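Local coordinates for protein DltD (PDB 7DXM) that probably acts as an O-acyltransferase at the cell membrane, serving the dlt-operon pathway that attaches D-alanine to lipoteichoic acid, at residues S127-Q132 with S157-V162; F121-L126 with E152-S157; S24-T29 with E186-S191; L93-A98 with K283-V288; W106-G111 with L263-S268. All blocks are in the same frame, centred on the assembly; numbering follows the deposited sequence.

Contact 1. Residues S127-Q132 with S157-V162; sequences SSFLSQ and SQLSKV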
# COMPACT_ATOMS: atom_id res chain seq x y z
N SER A 127 -5.39 11.01 -17.11
CA SER A 127 -6.60 11.15 -17.91
C SER A 127 -7.81 10.52 -17.21
O SER A 127 -8.91 11.08 -17.23
CB SER A 127 -6.41 10.50 -19.27
OG SER A 127 -6.46 9.07 -19.14
N SER A 128 -7.64 9.36 -16.59
CA SER A 128 -8.73 8.84 -15.78
C SER A 128 -9.13 9.88 -14.75
O SER A 128 -10.32 10.19 -14.60
CB SER A 128 -8.32 7.53 -15.10
OG SER A 128 -8.11 6.51 -16.07
N PHE A 129 -8.16 10.38 -14.01
CA PHE A 129 -8.40 11.36 -12.95
C PHE A 129 -9.20 12.59 -13.40
O PHE A 129 -10.16 12.99 -12.75
CB PHE A 129 -7.08 11.81 -12.32
CG PHE A 129 -7.22 12.97 -11.38
CD1 PHE A 129 -7.99 12.86 -10.23
CD2 PHE A 129 -6.58 14.17 -11.64
CE1 PHE A 129 -8.12 13.93 -9.37
CE2 PHE A 129 -6.70 15.24 -10.78
CZ PHE A 129 -7.47 15.12 -9.64
N LEU A 130 -8.78 13.18 -14.52
CA LEU A 130 -9.44 14.37 -15.04
C LEU A 130 -10.81 14.02 -15.61
O LEU A 130 -11.74 14.82 -15.53
CB LEU A 130 -8.55 15.05 -16.09
CG LEU A 130 -7.24 15.66 -15.56
CD1 LEU A 130 -6.22 15.91 -16.66
CD2 LEU A 130 -7.51 16.94 -14.78
N SER A 131 -10.95 12.81 -16.14
CA SER A 131 -12.22 12.40 -16.71
C SER A 131 -13.34 12.41 -15.66
O SER A 131 -14.47 12.81 -15.95
CB SER A 131 -12.06 11.02 -17.35
OG SER A 131 -11.78 11.18 -18.73
N GLN A 132 -13.04 12.07 -14.42
CA GLN A 132 -14.06 12.13 -13.40
C GLN A 132 -14.05 13.54 -12.86
O GLN A 132 -13.46 13.81 -11.84
CB GLN A 132 -13.76 11.16 -12.26
CG GLN A 132 -13.47 9.75 -12.68
CD GLN A 132 -14.68 9.04 -13.22
OE1 GLN A 132 -14.82 8.86 -14.41
NE2 GLN A 132 -15.56 8.63 -12.34
N SER A 157 -2.85 22.94 -18.11
CA SER A 157 -3.89 23.95 -17.92
C SER A 157 -5.07 23.34 -17.18
O SER A 157 -5.53 23.88 -16.17
CB SER A 157 -4.33 24.55 -19.25
OG SER A 157 -5.53 23.95 -19.68
N GLN A 158 -5.52 22.17 -17.65
CA GLN A 158 -6.65 21.51 -17.01
C GLN A 158 -6.37 21.21 -15.55
O GLN A 158 -7.24 21.40 -14.70
CB GLN A 158 -6.99 20.22 -17.76
CG GLN A 158 -7.52 20.45 -19.15
CD GLN A 158 -6.44 20.75 -20.14
OE1 GLN A 158 -5.25 20.84 -19.79
NE2 GLN A 158 -6.83 20.91 -21.40
N LEU A 159 -5.17 20.72 -15.25
CA LEU A 159 -4.82 20.47 -13.85
C LEU A 159 -4.86 21.75 -13.03
O LEU A 159 -5.20 21.71 -11.85
CB LEU A 159 -3.45 19.84 -13.76
CG LEU A 159 -3.51 18.32 -13.73
CD1 LEU A 159 -2.10 17.81 -13.99
CD2 LEU A 159 -4.10 17.81 -12.40
N SER A 160 -4.50 22.88 -13.64
CA SER A 160 -4.56 24.14 -12.91
C SER A 160 -6.01 24.57 -12.67
O SER A 160 -6.35 25.09 -11.59
CB SER A 160 -3.77 25.20 -13.67
OG SER A 160 -2.42 24.78 -13.83
N LYS A 161 -6.88 24.34 -13.66
CA LYS A 161 -8.30 24.63 -13.50
C LYS A 161 -8.92 23.75 -12.41
O LYS A 161 -9.69 24.21 -11.57
CB LYS A 161 -9.04 24.42 -14.81
CG LYS A 161 -9.04 25.59 -15.75
CD LYS A 161 -10.00 25.30 -16.91
CE LYS A 161 -10.00 26.42 -17.95
NZ LYS A 161 -10.74 26.04 -19.19
N VAL A 162 -8.59 22.46 -12.43
CA VAL A 162 -9.08 21.58 -11.38
C VAL A 162 -8.51 21.98 -10.03
O VAL A 162 -9.20 21.92 -9.01
CB VAL A 162 -8.77 20.12 -11.75
CG1 VAL A 162 -9.24 19.15 -10.64
CG2 VAL A 162 -9.44 19.80 -13.08

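Contact 2. Residues F121-L126 with E152-S157; sequences FNNDQL and EITMKS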
# COMPACT_ATOMS: atom_id res chain seq x y z
N PHE A 121 3.22 6.81 -11.45
CA PHE A 121 2.28 7.64 -12.16
C PHE A 121 2.44 7.46 -13.67
O PHE A 121 3.53 7.16 -14.17
CB PHE A 121 2.52 9.08 -11.72
CG PHE A 121 1.74 10.07 -12.47
CD1 PHE A 121 0.41 10.32 -12.14
CD2 PHE A 121 2.32 10.77 -13.50
CE1 PHE A 121 -0.32 11.23 -12.83
CE2 PHE A 121 1.60 11.70 -14.20
CZ PHE A 121 0.27 11.93 -13.87
N ASN A 122 1.33 7.60 -14.41
CA ASN A 122 1.41 7.65 -15.88
C ASN A 122 0.24 8.46 -16.41
O ASN A 122 -0.61 8.92 -15.64
CB ASN A 122 1.46 6.26 -16.52
CG ASN A 122 0.15 5.47 -16.43
OD1 ASN A 122 -0.95 6.01 -16.25
ND2 ASN A 122 0.28 4.16 -16.57
N ASN A 123 0.17 8.62 -17.72
CA ASN A 123 -0.86 9.49 -18.24
C ASN A 123 -2.22 8.82 -18.31
O ASN A 123 -3.23 9.51 -18.44
CB ASN A 123 -0.46 10.03 -19.60
CG ASN A 123 0.50 11.20 -19.49
OD1 ASN A 123 0.86 11.61 -18.37
ND2 ASN A 123 0.91 11.76 -20.63
N ASP A 124 -2.27 7.49 -18.19
CA ASP A 124 -3.57 6.84 -18.08
C ASP A 124 -4.22 7.20 -16.76
O ASP A 124 -5.41 7.56 -16.71
CB ASP A 124 -3.44 5.32 -18.24
CG ASP A 124 -4.80 4.58 -18.21
OD1 ASP A 124 -5.88 5.23 -18.23
OD2 ASP A 124 -4.78 3.33 -18.15
N GLN A 125 -3.45 7.15 -15.66
CA GLN A 125 -3.97 7.57 -14.36
C GLN A 125 -4.43 9.02 -14.37
O GLN A 125 -5.47 9.36 -13.81
CB GLN A 125 -2.90 7.35 -13.29
CG GLN A 125 -2.59 5.89 -13.03
CD GLN A 125 -1.28 5.68 -12.30
OE1 GLN A 125 -0.66 6.62 -11.79
NE2 GLN A 125 -0.83 4.43 -12.26
N LEU A 126 -3.69 9.90 -15.06
CA LEU A 126 -4.05 11.31 -15.08
C LEU A 126 -5.31 11.56 -15.90
O LEU A 126 -6.21 12.29 -15.45
CB LEU A 126 -2.91 12.15 -15.63
CG LEU A 126 -3.25 13.63 -15.52
CD1 LEU A 126 -2.55 14.21 -14.30
CD2 LEU A 126 -2.88 14.38 -16.80
N GLU A 152 6.19 20.05 -14.76
CA GLU A 152 6.20 20.09 -16.23
C GLU A 152 5.48 18.85 -16.73
O GLU A 152 6.07 17.79 -16.97
CB GLU A 152 7.61 20.19 -16.78
CG GLU A 152 8.26 21.52 -16.46
CD GLU A 152 9.63 21.35 -15.85
OE1 GLU A 152 10.59 21.96 -16.39
OE2 GLU A 152 9.72 20.58 -14.85
N ILE A 153 4.19 19.04 -16.93
CA ILE A 153 3.15 18.03 -16.98
C ILE A 153 2.39 18.23 -18.29
O ILE A 153 2.27 19.36 -18.78
CB ILE A 153 2.22 18.17 -15.76
CG1 ILE A 153 1.36 16.94 -15.48
CG2 ILE A 153 1.31 19.31 -15.94
CD1 ILE A 153 2.05 15.82 -14.90
N THR A 154 1.88 17.15 -18.86
CA THR A 154 0.96 17.40 -19.95
C THR A 154 -0.39 17.76 -19.36
O THR A 154 -0.66 17.48 -18.19
CB THR A 154 0.84 16.19 -20.86
OG1 THR A 154 0.47 16.60 -22.19
CG2 THR A 154 -0.18 15.21 -20.29
N MET A 155 -1.24 18.39 -20.16
CA MET A 155 -2.56 18.83 -19.68
C MET A 155 -2.43 19.67 -18.42
O MET A 155 -3.20 19.54 -17.47
CB MET A 155 -3.49 17.63 -19.43
CG MET A 155 -3.82 16.84 -20.68
SD MET A 155 -4.95 15.44 -20.42
CE MET A 155 -3.82 14.03 -20.39
N LYS A 156 -1.41 20.54 -18.40
CA LYS A 156 -1.18 21.37 -17.23
C LYS A 156 -2.30 22.38 -17.03
O LYS A 156 -2.66 22.68 -15.89
CB LYS A 156 0.16 22.10 -17.35
CG LYS A 156 0.71 22.64 -16.03
CD LYS A 156 1.95 23.54 -16.25
CE LYS A 156 2.24 24.42 -15.01
NZ LYS A 156 3.01 25.69 -15.27
N SER A 157 -2.85 22.94 -18.11
CA SER A 157 -3.89 23.95 -17.92
C SER A 157 -5.07 23.34 -17.18
O SER A 157 -5.53 23.88 -16.17
CB SER A 157 -4.33 24.55 -19.25
OG SER A 157 -5.53 23.95 -19.68

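Contact 3. Residues S24-T29 with E186-S191; sequences SRKNKT and EDSLFS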
# COMPACT_ATOMS: atom_id res chain seq x y z
N SER A 24 -0.23 -1.06 -14.80
CA SER A 24 -0.87 -1.79 -15.89
C SER A 24 -2.35 -1.93 -15.54
O SER A 24 -2.71 -2.71 -14.66
CB SER A 24 -0.22 -3.15 -16.09
OG SER A 24 -0.95 -3.93 -17.01
N ARG A 25 -3.19 -1.15 -16.22
CA ARG A 25 -4.63 -1.31 -16.03
C ARG A 25 -5.09 -2.71 -16.45
O ARG A 25 -5.90 -3.34 -15.76
CB ARG A 25 -5.39 -0.23 -16.82
CG ARG A 25 -6.91 -0.39 -16.80
CD ARG A 25 -7.57 0.34 -17.95
NE ARG A 25 -7.35 1.77 -17.82
CZ ARG A 25 -8.25 2.61 -17.34
NH1 ARG A 25 -9.43 2.14 -16.96
NH2 ARG A 25 -7.97 3.89 -17.23
N LYS A 26 -4.58 -3.22 -17.57
CA LYS A 26 -5.08 -4.49 -18.07
C LYS A 26 -4.87 -5.58 -17.03
O LYS A 26 -5.81 -6.29 -16.67
CB LYS A 26 -4.43 -4.86 -19.41
CG LYS A 26 -5.22 -5.96 -20.21
CD LYS A 26 -6.51 -5.40 -20.96
CE LYS A 26 -7.28 -6.45 -21.83
NZ LYS A 26 -7.38 -7.83 -21.16
N ASN A 27 -3.65 -5.70 -16.49
CA ASN A 27 -3.35 -6.79 -15.56
C ASN A 27 -4.27 -6.76 -14.35
O ASN A 27 -4.94 -7.76 -14.02
CB ASN A 27 -1.89 -6.72 -15.12
CG ASN A 27 -0.95 -7.24 -16.16
OD1 ASN A 27 -1.38 -7.58 -17.26
ND2 ASN A 27 0.35 -7.31 -15.84
N LYS A 28 -4.32 -5.62 -13.66
CA LYS A 28 -5.04 -5.63 -12.40
C LYS A 28 -6.54 -5.75 -12.63
O LYS A 28 -7.19 -6.55 -11.96
CB LYS A 28 -4.67 -4.42 -11.53
CG LYS A 28 -4.72 -3.05 -12.16
CD LYS A 28 -4.05 -2.06 -11.21
CE LYS A 28 -4.05 -0.63 -11.75
NZ LYS A 28 -3.14 0.32 -11.03
N THR A 29 -7.12 -4.98 -13.55
CA THR A 29 -8.55 -5.14 -13.76
C THR A 29 -8.89 -6.57 -14.19
O THR A 29 -9.87 -7.14 -13.71
CB THR A 29 -9.07 -4.16 -14.80
OG1 THR A 29 -8.56 -4.53 -16.08
CG2 THR A 29 -8.69 -2.74 -14.43
N GLU A 186 -3.46 2.25 -25.36
CA GLU A 186 -2.02 2.01 -25.26
C GLU A 186 -1.71 0.97 -24.19
O GLU A 186 -0.84 0.12 -24.38
CB GLU A 186 -1.30 3.31 -24.92
CG GLU A 186 -0.49 3.97 -25.98
CD GLU A 186 -0.23 5.41 -25.57
OE1 GLU A 186 -0.16 5.63 -24.34
OE2 GLU A 186 -0.11 6.33 -26.42
N ASP A 187 -2.35 1.09 -23.02
CA ASP A 187 -2.27 0.07 -21.98
C ASP A 187 -2.58 -1.30 -22.57
O ASP A 187 -1.79 -2.24 -22.46
CB ASP A 187 -3.25 0.39 -20.84
CG ASP A 187 -2.87 -0.27 -19.50
OD1 ASP A 187 -2.97 -1.52 -19.36
OD2 ASP A 187 -2.46 0.50 -18.60
N SER A 188 -3.75 -1.42 -23.20
CA SER A 188 -4.16 -2.71 -23.74
C SER A 188 -3.14 -3.23 -24.74
O SER A 188 -2.97 -4.45 -24.87
CB SER A 188 -5.53 -2.60 -24.39
OG SER A 188 -6.17 -3.86 -24.36
N LEU A 189 -2.44 -2.32 -25.43
CA LEU A 189 -1.46 -2.71 -26.44
C LEU A 189 -0.14 -3.17 -25.82
O LEU A 189 0.47 -4.13 -26.30
CB LEU A 189 -1.22 -1.55 -27.40
CG LEU A 189 -0.19 -1.80 -28.51
CD1 LEU A 189 -0.56 -2.99 -29.38
CD2 LEU A 189 -0.02 -0.56 -29.37
N PHE A 190 0.32 -2.49 -24.79
CA PHE A 190 1.68 -2.74 -24.32
C PHE A 190 1.77 -3.60 -23.08
O PHE A 190 2.84 -4.16 -22.80
CB PHE A 190 2.40 -1.41 -24.05
CG PHE A 190 2.82 -0.71 -25.29
CD1 PHE A 190 4.06 -0.97 -25.87
CD2 PHE A 190 1.99 0.23 -25.90
CE1 PHE A 190 4.45 -0.33 -27.03
CE2 PHE A 190 2.37 0.87 -27.06
CZ PHE A 190 3.60 0.59 -27.63
N SER A 191 0.70 -3.73 -22.30
CA SER A 191 0.81 -4.51 -21.08
C SER A 191 1.28 -5.93 -21.33
O SER A 191 2.13 -6.41 -20.56
CB SER A 191 -0.53 -4.46 -20.32
OG SER A 191 -0.72 -3.16 -19.78

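Contact 4. Residues L93-A98 with K283-V288; sequences LQNGTA and KSNTNV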
# COMPACT_ATOMS: atom_id res chain seq x y z
N LEU A 93 -13.24 -1.73 -7.43
CA LEU A 93 -13.37 -1.37 -6.02
C LEU A 93 -14.81 -1.28 -5.57
O LEU A 93 -15.07 -1.20 -4.36
CB LEU A 93 -12.67 -0.03 -5.71
CG LEU A 93 -11.14 0.08 -5.85
CD1 LEU A 93 -10.67 1.53 -5.69
CD2 LEU A 93 -10.38 -0.82 -4.89
N GLN A 94 -15.76 -1.31 -6.50
CA GLN A 94 -17.14 -0.96 -6.17
C GLN A 94 -17.75 -2.01 -5.27
O GLN A 94 -17.89 -3.17 -5.66
CB GLN A 94 -17.97 -0.83 -7.45
CG GLN A 94 -19.27 -0.11 -7.24
CD GLN A 94 -19.08 1.37 -6.99
OE1 GLN A 94 -18.16 1.99 -7.54
NE2 GLN A 94 -19.93 1.94 -6.13
N ASN A 95 -18.10 -1.60 -4.05
CA ASN A 95 -18.69 -2.54 -3.10
C ASN A 95 -17.74 -3.71 -2.89
O ASN A 95 -18.15 -4.86 -2.78
CB ASN A 95 -20.08 -3.02 -3.56
CG ASN A 95 -21.12 -1.86 -3.78
OD1 ASN A 95 -21.37 -1.05 -2.88
ND2 ASN A 95 -21.70 -1.80 -4.98
N GLY A 96 -16.43 -3.42 -2.88
CA GLY A 96 -15.41 -4.44 -2.80
C GLY A 96 -14.78 -4.56 -1.42
O GLY A 96 -15.17 -3.91 -0.46
N THR A 97 -13.78 -5.43 -1.33
CA THR A 97 -13.05 -5.55 -0.07
C THR A 97 -11.55 -5.47 -0.37
O THR A 97 -11.08 -5.99 -1.38
CB THR A 97 -13.44 -6.86 0.75
OG1 THR A 97 -13.67 -7.97 -0.13
CG2 THR A 97 -14.74 -6.68 1.59
N ALA A 98 -10.81 -4.78 0.49
CA ALA A 98 -9.44 -4.41 0.17
C ALA A 98 -8.61 -4.37 1.44
O ALA A 98 -9.12 -4.05 2.52
CB ALA A 98 -9.38 -3.05 -0.53
N LYS A 283 -16.32 6.91 -1.97
CA LYS A 283 -17.03 7.05 -3.23
C LYS A 283 -17.28 5.70 -3.90
O LYS A 283 -18.28 5.55 -4.62
CB LYS A 283 -16.26 7.98 -4.16
CG LYS A 283 -16.93 9.33 -4.27
CD LYS A 283 -16.42 10.16 -5.44
CE LYS A 283 -14.99 10.66 -5.21
NZ LYS A 283 -14.89 11.86 -4.31
N SER A 284 -16.41 4.70 -3.70
CA SER A 284 -16.59 3.38 -4.30
C SER A 284 -17.25 2.38 -3.37
O SER A 284 -17.44 1.22 -3.76
CB SER A 284 -15.25 2.82 -4.79
OG SER A 284 -14.94 3.27 -6.10
N ASN A 285 -17.63 2.81 -2.16
CA ASN A 285 -18.21 1.95 -1.13
C ASN A 285 -17.36 0.68 -0.93
O ASN A 285 -17.82 -0.46 -1.08
CB ASN A 285 -19.67 1.61 -1.45
CG ASN A 285 -20.38 0.89 -0.28
OD1 ASN A 285 -20.28 1.28 0.90
ND2 ASN A 285 -21.10 -0.19 -0.62
N THR A 286 -16.10 0.89 -0.60
CA THR A 286 -15.18 -0.21 -0.43
C THR A 286 -14.95 -0.47 1.05
O THR A 286 -14.86 0.47 1.86
CB THR A 286 -13.85 0.06 -1.12
OG1 THR A 286 -14.08 0.21 -2.52
CG2 THR A 286 -12.86 -1.09 -0.85
N ASN A 287 -14.88 -1.74 1.41
CA ASN A 287 -14.67 -2.13 2.79
C ASN A 287 -13.22 -2.58 2.96
O ASN A 287 -12.78 -3.57 2.35
CB ASN A 287 -15.67 -3.21 3.18
CG ASN A 287 -15.67 -3.45 4.65
OD1 ASN A 287 -15.49 -2.52 5.44
ND2 ASN A 287 -15.82 -4.72 5.04
N VAL A 288 -12.48 -1.84 3.77
CA VAL A 288 -11.04 -1.94 3.82
C VAL A 288 -10.65 -2.27 5.24
O VAL A 288 -11.29 -1.81 6.19
CB VAL A 288 -10.36 -0.64 3.37
CG1 VAL A 288 -8.90 -0.86 3.18
CG2 VAL A 288 -11.00 -0.10 2.10

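Contact 5. Residues W106-G111 with L263-S268; sequences WFTKKG and LSYEVS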
# COMPACT_ATOMS: atom_id res chain seq x y z
N TRP A 106 6.19 6.36 5.56
CA TRP A 106 5.68 7.23 4.52
C TRP A 106 5.64 8.66 4.99
O TRP A 106 5.83 9.58 4.19
CB TRP A 106 4.28 6.80 4.09
CG TRP A 106 4.25 5.55 3.24
CD1 TRP A 106 5.33 4.85 2.76
CD2 TRP A 106 3.09 4.86 2.78
NE1 TRP A 106 4.90 3.77 2.03
CE2 TRP A 106 3.53 3.76 2.02
CE3 TRP A 106 1.71 5.07 2.92
CZ2 TRP A 106 2.64 2.87 1.41
CZ3 TRP A 106 0.84 4.19 2.31
CH2 TRP A 106 1.30 3.10 1.57
N PHE A 107 5.39 8.87 6.27
CA PHE A 107 4.84 10.14 6.72
C PHE A 107 5.91 11.13 7.14
O PHE A 107 5.72 11.85 8.12
CB PHE A 107 3.84 9.89 7.85
CG PHE A 107 2.57 9.21 7.40
CD1 PHE A 107 2.56 7.87 7.10
CD2 PHE A 107 1.39 9.93 7.26
CE1 PHE A 107 1.41 7.26 6.68
CE2 PHE A 107 0.24 9.33 6.84
CZ PHE A 107 0.24 7.99 6.55
N THR A 108 7.02 11.20 6.40
CA THR A 108 8.06 12.20 6.63
C THR A 108 7.64 13.59 6.12
O THR A 108 6.65 13.75 5.40
CB THR A 108 9.35 11.77 5.95
OG1 THR A 108 9.13 11.80 4.54
CG2 THR A 108 9.73 10.37 6.37
N LYS A 109 8.43 14.60 6.49
CA LYS A 109 8.02 15.97 6.17
C LYS A 109 8.14 16.25 4.67
O LYS A 109 7.23 16.84 4.07
CB LYS A 109 8.82 16.99 6.98
CG LYS A 109 8.34 18.44 6.72
CD LYS A 109 6.79 18.58 6.78
CE LYS A 109 6.17 19.41 5.61
NZ LYS A 109 4.68 19.60 5.71
N LYS A 110 9.25 15.83 4.04
CA LYS A 110 9.41 16.12 2.62
C LYS A 110 8.84 15.03 1.72
O LYS A 110 8.70 15.27 0.52
CB LYS A 110 10.90 16.37 2.26
CG LYS A 110 11.64 17.23 3.29
CD LYS A 110 11.15 18.69 3.28
CE LYS A 110 12.27 19.69 3.58
NZ LYS A 110 11.78 20.84 4.46
N GLY A 111 8.51 13.86 2.25
CA GLY A 111 7.92 12.82 1.43
C GLY A 111 8.94 12.18 0.52
O GLY A 111 10.16 12.27 0.74
N LEU A 263 14.22 12.00 14.04
CA LEU A 263 13.29 11.77 12.94
C LEU A 263 11.86 11.60 13.45
O LEU A 263 11.62 10.88 14.43
CB LEU A 263 13.71 10.53 12.15
CG LEU A 263 12.75 10.00 11.07
CD1 LEU A 263 12.24 11.14 10.19
CD2 LEU A 263 13.38 8.85 10.25
N SER A 264 10.91 12.25 12.79
CA SER A 264 9.50 12.15 13.13
C SER A 264 8.66 11.80 11.90
O SER A 264 9.05 12.08 10.76
CB SER A 264 9.01 13.45 13.75
OG SER A 264 7.60 13.53 13.75
N TYR A 265 7.50 11.16 12.13
CA TYR A 265 6.50 10.90 11.10
C TYR A 265 5.19 11.65 11.36
O TYR A 265 4.15 11.30 10.78
CB TYR A 265 6.23 9.41 11.01
CG TYR A 265 7.45 8.59 10.75
CD1 TYR A 265 8.21 8.82 9.62
CD2 TYR A 265 7.83 7.56 11.60
CE1 TYR A 265 9.34 8.06 9.35
CE2 TYR A 265 8.95 6.78 11.33
CZ TYR A 265 9.71 7.05 10.20
OH TYR A 265 10.83 6.31 9.87
N GLU A 266 5.22 12.68 12.22
CA GLU A 266 4.01 13.34 12.69
C GLU A 266 3.56 14.47 11.79
O GLU A 266 2.38 14.85 11.82
CB GLU A 266 4.23 13.90 14.08
CG GLU A 266 4.18 12.88 15.19
CD GLU A 266 4.13 13.54 16.57
OE1 GLU A 266 4.90 13.09 17.45
OE2 GLU A 266 3.32 14.48 16.77
N VAL A 267 4.47 15.05 11.00
CA VAL A 267 4.11 16.04 10.00
C VAL A 267 4.43 15.47 8.63
O VAL A 267 5.57 15.03 8.39
CB VAL A 267 4.84 17.37 10.23
CG1 VAL A 267 4.13 18.48 9.50
CG2 VAL A 267 4.92 17.66 11.70
N SER A 268 3.43 15.45 7.75
CA SER A 268 3.62 14.93 6.41
C SER A 268 2.46 15.35 5.53
O SER A 268 1.32 15.46 5.99
CB SER A 268 3.71 13.41 6.42
OG SER A 268 4.07 12.98 5.13

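Contact 1. Residues S127-Q132 with S157-V162
Phe129 and Leu130 on helix 123-131 face Leu159 and Val162 on helix 156-163, and the contact between them is wholly apolar. The Phe129 side chain and that of Leu159 cross at about a right angle. Leu159 CD2 meets the ring at its edge, close to the ring plane, 4.0 Å from Phe129 CE2, so a methyl group abuts the rim of the aromatic system and does not lie over it. Phe129 CG is anti to the backbone N (chi1 171°), which starts the ring off beside the carbonyl carbon. Leu130 works through a single branch. Its CD2 lies 3.8 Å from Val162 CG2, the two side chains meeting at a slant, and the same methyl is 4.2 Å from Leu159 CD2. Branched leucine and valine suit the place because their branches end in methyl groups that need no polar partner. Gln158 adds only its aliphatic base, with CB 4.5 Å from Leu130 CD2, while its amide turns off toward Asp172 in a weak hydrogen bond. Helix 137-149 touches Phe129 and Leu159 through Ala142, Ala143 and Ile146, and helix 170-194 touches Leu130 through Ile176. The short segment axes stand 11.3 Å apart at 43°, and the leucine and phenylalanine side chains span that gap; the arrangement is the apolar packing of an alpha-helical cluster.

Contact 2. Residues F121-L126 with E152-S157
Leu126 and Met155 run antiparallel alongside one another, and the leucine holds the middle of the contact. Its CB points toward residues 152-157, and CG stands anti to the backbone N (chi1 -174°). From there the branches part. Leu126 CD1 lies in the plane of the Phe121 ring, at its edge, 3.7 Å from Phe121 CZ. Leu126 CD2 meets the terminal methyl of Met155, CE, at 3.7 Å and passes 4.1 Å from Thr154 O. On the flanks, Phe121 CE2 is 4.2 Å from Ile153 CD1, and Asn123 ND2 rests 3.6 Å from the methyl Thr154 CG2. Asn122 begins helix 123-131 with a capping box: its OD1 accepts from Gln125 N at 2.8 Å, and Gln125 OE1 answers weakly to Asn122 N. The chemistry thus divides in two: polar groups settle the helix start within its own segment, whereas the two segments are joined by van der Waals packing, to which flexible methionine and branched leucine adapt readily.

Contact 3. Residues S24-T29 with E186-S191
Ser24 and Lys26 come closest to Ser191 and Ser188 along the backbone, with CA atoms 6.1 Å apart for Ser24 and Ser191. Helix 25-33 meets helix 170-194 almost perpendicularly: the segment axes cross at -85° and approach to 9.3 Å. The motif is a serine N-cap, Ser24, at the start of helix 25-33, with an aspartate of the crossing helix bound to the first two amides. Ser24 OG accepts from Asn27 N. Asp187 reaches across with CG anti to its backbone N (chi1 -157°). Asp187 OD2 receives Arg25 N at 3.0 Å on the syn side, while Lys26 N approaches Asp187 OD1 at 2.9 Å from above the carboxylate plane. A short acidic side chain suits this place, since the first-turn N-H groups, which have no carbonyl of their own helix to bind, and the positive end of the helix dipole would be expected to stabilise its negative charge. Ser24 OG donates to Ser191 OG at 2.9 Å, so one small hydroxyl serves both its own helix and the other. Arg25 lends the contact its CB, 3.5 Å from Asp187 OD2, but its guanidinium turns to a salt bridge with Asp124. At the more exposed margin the aliphatic run of Lys26 passes over Ser188, where Lys26 CD lies 3.7 Å from Ser188 OG.

Contact 4. Residues L93-A98 with K283-V288
Leu93 O is gripped from opposite faces of its carbonyl plane, by Gly96 N at 3.0 Å and by the hydroxyl Thr286 OG1 from across the contact. The first bond closes a type II beta turn, Leu93 to Gly96; asparagine tolerates the positive phi (57°) of its third position. Asn95 N then donates to Ser284 O at 2.9 Å, nearly along the C=O axis. Beyond the turn the segments become parallel strands: Asn287 N binds Gly96 O at 2.9 Å, and Ala98 N binds Asn287 O at 3.0 Å. Small Ala98 sets its CB 4.0 Å from Thr286 CG2 and 4.3 Å from Val288 CG2. Asn285, also of positive phi, ends helix 270-283 with a Schellman motif and turns the chain into its strand. Strands 97-101 and 287-292 are neighbours in the five-stranded parallel sheet; Phe43 of strand 39-43 touches Leu93 and Ala98, and Phe281 of helix 270-283 packs on Thr286 and Val288.

Contact 5. Residues W106-G111 with L263-S268
Ser268 and Thr108 provide the hydrogen bond between the two loops: Ser268 OG donates to Thr108 O at 2.7 Å, the hydroxyl oxygen standing 25° out of the plane of that carbonyl. The same hydroxyl accepts from Glu270 N, capping the start of helix 270-283, a double duty for which serine, with both a donor and acceptors on a short stem, is well fitted. Within 263-268 an ST turn, in which Ser264 OG accepts from Glu266 N, bends the chain. Weaker polar contacts use CA-H groups. Phe107 O lies 3.2 Å from Tyr265 CA, and Val267 O lies 3.4 Å from Lys109 CA. Both loops belong to the surroundings of a parallel alpha/beta sheet of the SGNH-hydrolase type: 106-111 follows strand 97-101, and Trp106 lies near a possible Ser46-Asp344-His347 triad without touching it. Apolar contacts complete the joint. Thr108 and Tyr265 run alongside each other in the same direction, with Thr108 CG2 in the plane of the tyrosine ring, 3.8 Å from Tyr265 CE1. Phe107 CB packs 4.0 Å from Tyr265 CB, while its ring goes on to an edge-to-face meeting with Tyr271. The flexible methylenes of Lys109 cross Val267 at a slant, Lys109 CD standing 3.8 Å from Val267 CG1.

Contacts 1 and 2 adjoin: contact 1 lies between helices 123-131 and 156-163, contact 2 between the start of the first and the loop leading into the second. Their centres are 8 Å apart, and they touch through Leu159 with Leu126 and Leu130 with Met155. Contact 3, about 18 Å from contact 2 between centres, is tied to it by the Arg25-Asp124 salt bridge. Contact 4 joins two neighbouring strands of the parallel sheet, and the loop it closes encloses contacts 1, 2 and 5. Contact 5 lies across the chain's centre from contact 3, about 33 Å away between centres. The helical packing of contacts 1 and 2 thus lies within the long connection between strands 97-101 and 287-292; contact 3 ties that connection back to helix 25-33.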